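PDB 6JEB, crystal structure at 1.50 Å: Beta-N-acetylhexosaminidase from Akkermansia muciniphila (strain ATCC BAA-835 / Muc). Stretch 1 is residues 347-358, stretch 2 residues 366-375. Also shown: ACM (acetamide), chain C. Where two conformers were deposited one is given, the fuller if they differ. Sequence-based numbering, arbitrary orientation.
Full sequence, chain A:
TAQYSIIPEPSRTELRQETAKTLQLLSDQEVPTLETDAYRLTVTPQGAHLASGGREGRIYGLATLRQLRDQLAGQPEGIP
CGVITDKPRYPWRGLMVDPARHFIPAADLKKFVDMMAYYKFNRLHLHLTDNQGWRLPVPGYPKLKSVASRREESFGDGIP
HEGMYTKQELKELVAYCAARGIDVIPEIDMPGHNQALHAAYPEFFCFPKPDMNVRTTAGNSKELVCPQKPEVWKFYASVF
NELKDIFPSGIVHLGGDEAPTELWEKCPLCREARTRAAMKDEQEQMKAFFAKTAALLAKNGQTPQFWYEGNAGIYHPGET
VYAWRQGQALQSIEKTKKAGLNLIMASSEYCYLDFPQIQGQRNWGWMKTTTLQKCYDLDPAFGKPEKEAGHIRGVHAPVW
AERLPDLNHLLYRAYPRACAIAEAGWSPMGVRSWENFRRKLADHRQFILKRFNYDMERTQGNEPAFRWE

Stretch 1 (347-358) SSEYCYLDFPQI
Stretch 2, residues 366-375: WMKTTTLQKC

Phe355 to Gln357 run in the same direction as Met367 to Thr371: CA to CA, Phe355 lies 5.7 Å from Met367, Pro356 5.1 Å from Thr369 and Gln357 4.5 Å from Thr371. Tyr350 instead lies by Cys375 (CA to CA 4.8 Å), where the helix has begun. Stretch 1 is irregular, with a type I turn from Tyr352 to Phe355; stretch 2 is extended from Met367 (-74/134) to Thr371 (-75/166; chi1 p), which caps the helix, its OG1 accepting from Lys374 N at 3.0 Å.

One direct backbone hydrogen bond joins them, Thr370 N to Pro356 O (2.9 Å, 153°). CA-H...O contacts extend it: Gln357 CA to Thr370 O and Thr371 CA to Gln357 O, both 3.4 Å.

Charged ends reach across from long side chains. Lys374 (t, p, t, t) forms a salt bridge from NZ to OE2 of Glu349 (t, t) at 2.7 Å, while its CE lies over the Tyr350 ring (m, chi2 90°), 4.0 Å from the centroid. Lys368 (p, t, t, p) curls so that NZ donates to Glu349 O and Thr370 OG1, each at 2.9 Å; that hydroxyl donates to water 1 (2.7 Å), which donates to Ser348 O and Tyr352 O.

Apolar packing centres on buried Phe355 (chi1 -65°, chi2 -3°). Its CA-to-CB bond and that of Met367 (m, t, t) each point toward the other stretch, so flat ring and flexible thioether fill the space between: CD1 of Phe355 meets Met367 CG at 3.9 Å, and its CE1 meets Trp366 CH2 at 3.8 Å. The contact buries 811 Å² in total, leaving Tyr350 O and Lys368 O without partners.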

# COMPACT_ATOMS: atom_id res chain seq x y z
N SER A 347 -9.71 3.43 3.65
CA SER A 347 -11.09 3.65 3.21
C SER A 347 -11.15 3.97 1.72
O SER A 347 -10.51 4.91 1.25
CB SER A 347 -11.70 4.80 3.98
OG SER A 347 -12.86 5.25 3.30
N SER A 348 -11.97 3.20 1.00
CA SER A 348 -12.07 3.38 -0.45
C SER A 348 -12.68 4.73 -0.82
O SER A 348 -12.57 5.14 -1.98
CB SER A 348 -12.86 2.23 -1.07
OG SER A 348 -14.20 2.22 -0.60
N GLU A 349 -13.32 5.42 0.12
CA GLU A 349 -13.84 6.76 -0.13
C GLU A 349 -12.73 7.78 -0.34
O GLU A 349 -12.97 8.82 -0.97
CB GLU A 349 -14.75 7.19 1.03
CG GLU A 349 -15.48 8.52 0.85
CD GLU A 349 -16.53 8.77 1.93
OE1 GLU A 349 -17.10 7.78 2.43
OE2 GLU A 349 -16.80 9.95 2.26
N TYR A 350 -11.53 7.50 0.17
CA TYR A 350 -10.43 8.46 0.15
C TYR A 350 -9.14 7.89 -0.43
O TYR A 350 -8.30 8.64 -0.93
CB TYR A 350 -10.09 8.90 1.58
CG TYR A 350 -11.21 9.61 2.30
CD1 TYR A 350 -12.13 8.89 3.06
CD2 TYR A 350 -11.33 10.99 2.24
CE1 TYR A 350 -13.16 9.53 3.72
CE2 TYR A 350 -12.36 11.64 2.91
CZ TYR A 350 -13.26 10.91 3.65
OH TYR A 350 -14.29 11.54 4.31
N CYS A 351 -8.96 6.56 -0.34
CA CYS A 351 -7.65 5.96 -0.48
C CYS A 351 -7.52 5.03 -1.67
O CYS A 351 -6.41 4.55 -1.94
CB CYS A 351 -7.29 5.14 0.77
SG CYS A 351 -7.28 6.09 2.29
N TYR A 352 -8.61 4.74 -2.37
CA TYR A 352 -8.58 3.83 -3.51
C TYR A 352 -8.20 4.64 -4.74
O TYR A 352 -9.04 5.29 -5.36
CB TYR A 352 -9.92 3.10 -3.64
CG TYR A 352 -9.93 1.79 -2.88
CD1 TYR A 352 -9.28 1.68 -1.65
CD2 TYR A 352 -10.57 0.66 -3.39
CE1 TYR A 352 -9.26 0.48 -0.94
CE2 TYR A 352 -10.57 -0.54 -2.69
CZ TYR A 352 -9.90 -0.62 -1.47
OH TYR A 352 -9.87 -1.82 -0.79
N LEU A 353 -6.91 4.62 -5.08
CA LEU A 353 -6.40 5.50 -6.13
C LEU A 353 -6.60 4.94 -7.53
O LEU A 353 -6.21 5.59 -8.50
CB LEU A 353 -4.94 5.88 -5.86
CG LEU A 353 -4.73 6.51 -4.47
CD1 LEU A 353 -3.30 7.00 -4.30
CD2 LEU A 353 -5.75 7.64 -4.19
N ASP A 354 -7.21 3.75 -7.65
CA ASP A 354 -7.67 3.32 -8.96
C ASP A 354 -8.87 4.12 -9.44
O ASP A 354 -9.14 4.15 -10.64
CB ASP A 354 -7.96 1.81 -8.96
CG ASP A 354 -8.92 1.37 -7.85
OD1 ASP A 354 -8.84 1.90 -6.72
OD2 ASP A 354 -9.76 0.47 -8.11
N PHE A 355 -9.59 4.78 -8.53
CA PHE A 355 -10.78 5.54 -8.93
C PHE A 355 -10.35 6.79 -9.68
O PHE A 355 -9.26 7.33 -9.43
CB PHE A 355 -11.60 5.94 -7.70
CG PHE A 355 -12.20 4.78 -6.92
CD1 PHE A 355 -12.07 3.46 -7.34
CD2 PHE A 355 -12.91 5.03 -5.75
CE1 PHE A 355 -12.63 2.41 -6.61
CE2 PHE A 355 -13.48 3.99 -5.02
CZ PHE A 355 -13.34 2.68 -5.45
N PRO A 356 -11.16 7.28 -10.62
CA PRO A 356 -10.78 8.48 -11.38
C PRO A 356 -10.68 9.70 -10.46
O PRO A 356 -11.44 9.83 -9.50
CB PRO A 356 -11.91 8.64 -12.40
CG PRO A 356 -13.09 7.95 -11.77
CD PRO A 356 -12.49 6.77 -11.02
N GLN A 357 -9.74 10.59 -10.78
CA GLN A 357 -9.51 11.76 -9.94
C GLN A 357 -10.22 13.02 -10.43
O GLN A 357 -10.34 13.98 -9.67
CB GLN A 357 -8.02 12.04 -9.76
CG GLN A 357 -7.29 12.52 -11.01
CD GLN A 357 -5.82 12.16 -10.94
OE1 GLN A 357 -5.06 12.79 -10.20
NE2 GLN A 357 -5.42 11.12 -11.66
N ILE A 358 -10.68 13.03 -11.68
CA ILE A 358 -11.45 14.14 -12.22
C ILE A 358 -12.70 13.56 -12.86
O ILE A 358 -12.62 12.59 -13.63
CB ILE A 358 -10.64 14.96 -13.25
CG1 ILE A 358 -9.49 15.68 -12.53
CG2 ILE A 358 -11.53 15.96 -13.98
CD1 ILE A 358 -8.49 16.32 -13.47
N TRP A 366 -18.59 2.04 -13.03
CA TRP A 366 -18.97 1.86 -11.63
C TRP A 366 -18.21 2.75 -10.64
O TRP A 366 -18.74 3.04 -9.56
CB TRP A 366 -18.84 0.39 -11.21
CG TRP A 366 -17.43 -0.10 -11.21
CD1 TRP A 366 -16.74 -0.64 -12.26
CD2 TRP A 366 -16.53 -0.12 -10.09
NE1 TRP A 366 -15.47 -0.98 -11.87
CE2 TRP A 366 -15.31 -0.67 -10.55
CE3 TRP A 366 -16.63 0.29 -8.76
CZ2 TRP A 366 -14.21 -0.84 -9.71
CZ3 TRP A 366 -15.52 0.13 -7.93
CH2 TRP A 366 -14.33 -0.43 -8.41
N MET A 367 -16.99 3.17 -10.97
CA MET A 367 -16.16 3.85 -9.98
C MET A 367 -16.66 5.27 -9.72
O MET A 367 -16.94 6.02 -10.66
CB MET A 367 -14.71 3.92 -10.45
CG MET A 367 -14.01 2.60 -10.59
SD MET A 367 -12.37 2.93 -11.25
CE MET A 367 -11.60 1.31 -11.12
N LYS A 368 -16.74 5.63 -8.44
CA LYS A 368 -16.95 7.03 -8.09
C LYS A 368 -15.67 7.82 -8.32
O LYS A 368 -14.57 7.27 -8.42
CB LYS A 368 -17.36 7.16 -6.62
CG LYS A 368 -16.20 7.16 -5.63
CD LYS A 368 -16.67 7.58 -4.24
CE LYS A 368 -15.51 7.69 -3.24
NZ LYS A 368 -14.79 9.00 -3.26
N THR A 369 -15.82 9.13 -8.41
CA THR A 369 -14.67 10.02 -8.52
C THR A 369 -14.16 10.34 -7.12
O THR A 369 -14.95 10.63 -6.21
CB THR A 369 -15.08 11.31 -9.24
OG1 THR A 369 -15.53 10.98 -10.56
CG2 THR A 369 -13.90 12.28 -9.34
N THR A 370 -12.84 10.25 -6.94
CA THR A 370 -12.18 10.72 -5.72
C THR A 370 -11.22 11.83 -6.14
O THR A 370 -10.12 11.55 -6.65
CB THR A 370 -11.44 9.59 -5.01
OG1 THR A 370 -12.37 8.54 -4.70
CG2 THR A 370 -10.80 10.13 -3.72
N THR A 371 -11.62 13.08 -5.94
CA THR A 371 -10.77 14.19 -6.33
C THR A 371 -9.63 14.35 -5.34
O THR A 371 -9.64 13.79 -4.23
CB THR A 371 -11.57 15.49 -6.37
OG1 THR A 371 -12.03 15.80 -5.05
CG2 THR A 371 -12.75 15.40 -7.34
N LEU A 372 -8.63 15.13 -5.75
CA LEU A 372 -7.53 15.47 -4.85
C LEU A 372 -8.05 16.15 -3.59
O LEU A 372 -7.59 15.85 -2.48
CB LEU A 372 -6.55 16.38 -5.58
CG LEU A 372 -5.36 16.85 -4.76
CD1 LEU A 372 -4.50 15.65 -4.34
CD2 LEU A 372 -4.57 17.86 -5.57
N GLN A 373 -9.03 17.05 -3.73
CA GLN A 373 -9.58 17.73 -2.57
C GLN A 373 -10.29 16.76 -1.63
O GLN A 373 -10.16 16.86 -0.41
CB GLN A 373 -10.53 18.85 -3.01
CG GLN A 373 -10.98 19.73 -1.87
CD GLN A 373 -11.66 21.00 -2.35
OE1 GLN A 373 -11.75 21.26 -3.55
NE2 GLN A 373 -12.14 21.80 -1.41
N LYS A 374 -11.04 15.80 -2.19
CA LYS A 374 -11.69 14.79 -1.36
C LYS A 374 -10.65 13.97 -0.62
O LYS A 374 -10.78 13.73 0.59
CB LYS A 374 -12.54 13.88 -2.25
CG LYS A 374 -13.07 12.64 -1.54
CD LYS A 374 -14.01 13.02 -0.41
CE LYS A 374 -14.68 11.79 0.18
NZ LYS A 374 -15.76 12.15 1.14
N CYS A 375 -9.62 13.53 -1.33
CA CYS A 375 -8.55 12.77 -0.71
C CYS A 375 -7.95 13.53 0.47
O CYS A 375 -7.76 12.96 1.55
CB CYS A 375 -7.50 12.49 -1.78
SG CYS A 375 -6.22 11.38 -1.29
C1 ACM C . -10.42 -4.96 -1.88
O ACM C . -10.71 -3.88 -2.29
N ACM C . -10.86 -6.10 -2.60
C2 ACM C . -9.61 -5.18 -0.61
O HOH W 1 -10.89 6.57 -3.57
O HOH W 2 -15.05 14.42 2.74
O HOH W 3 -8.51 15.64 -8.60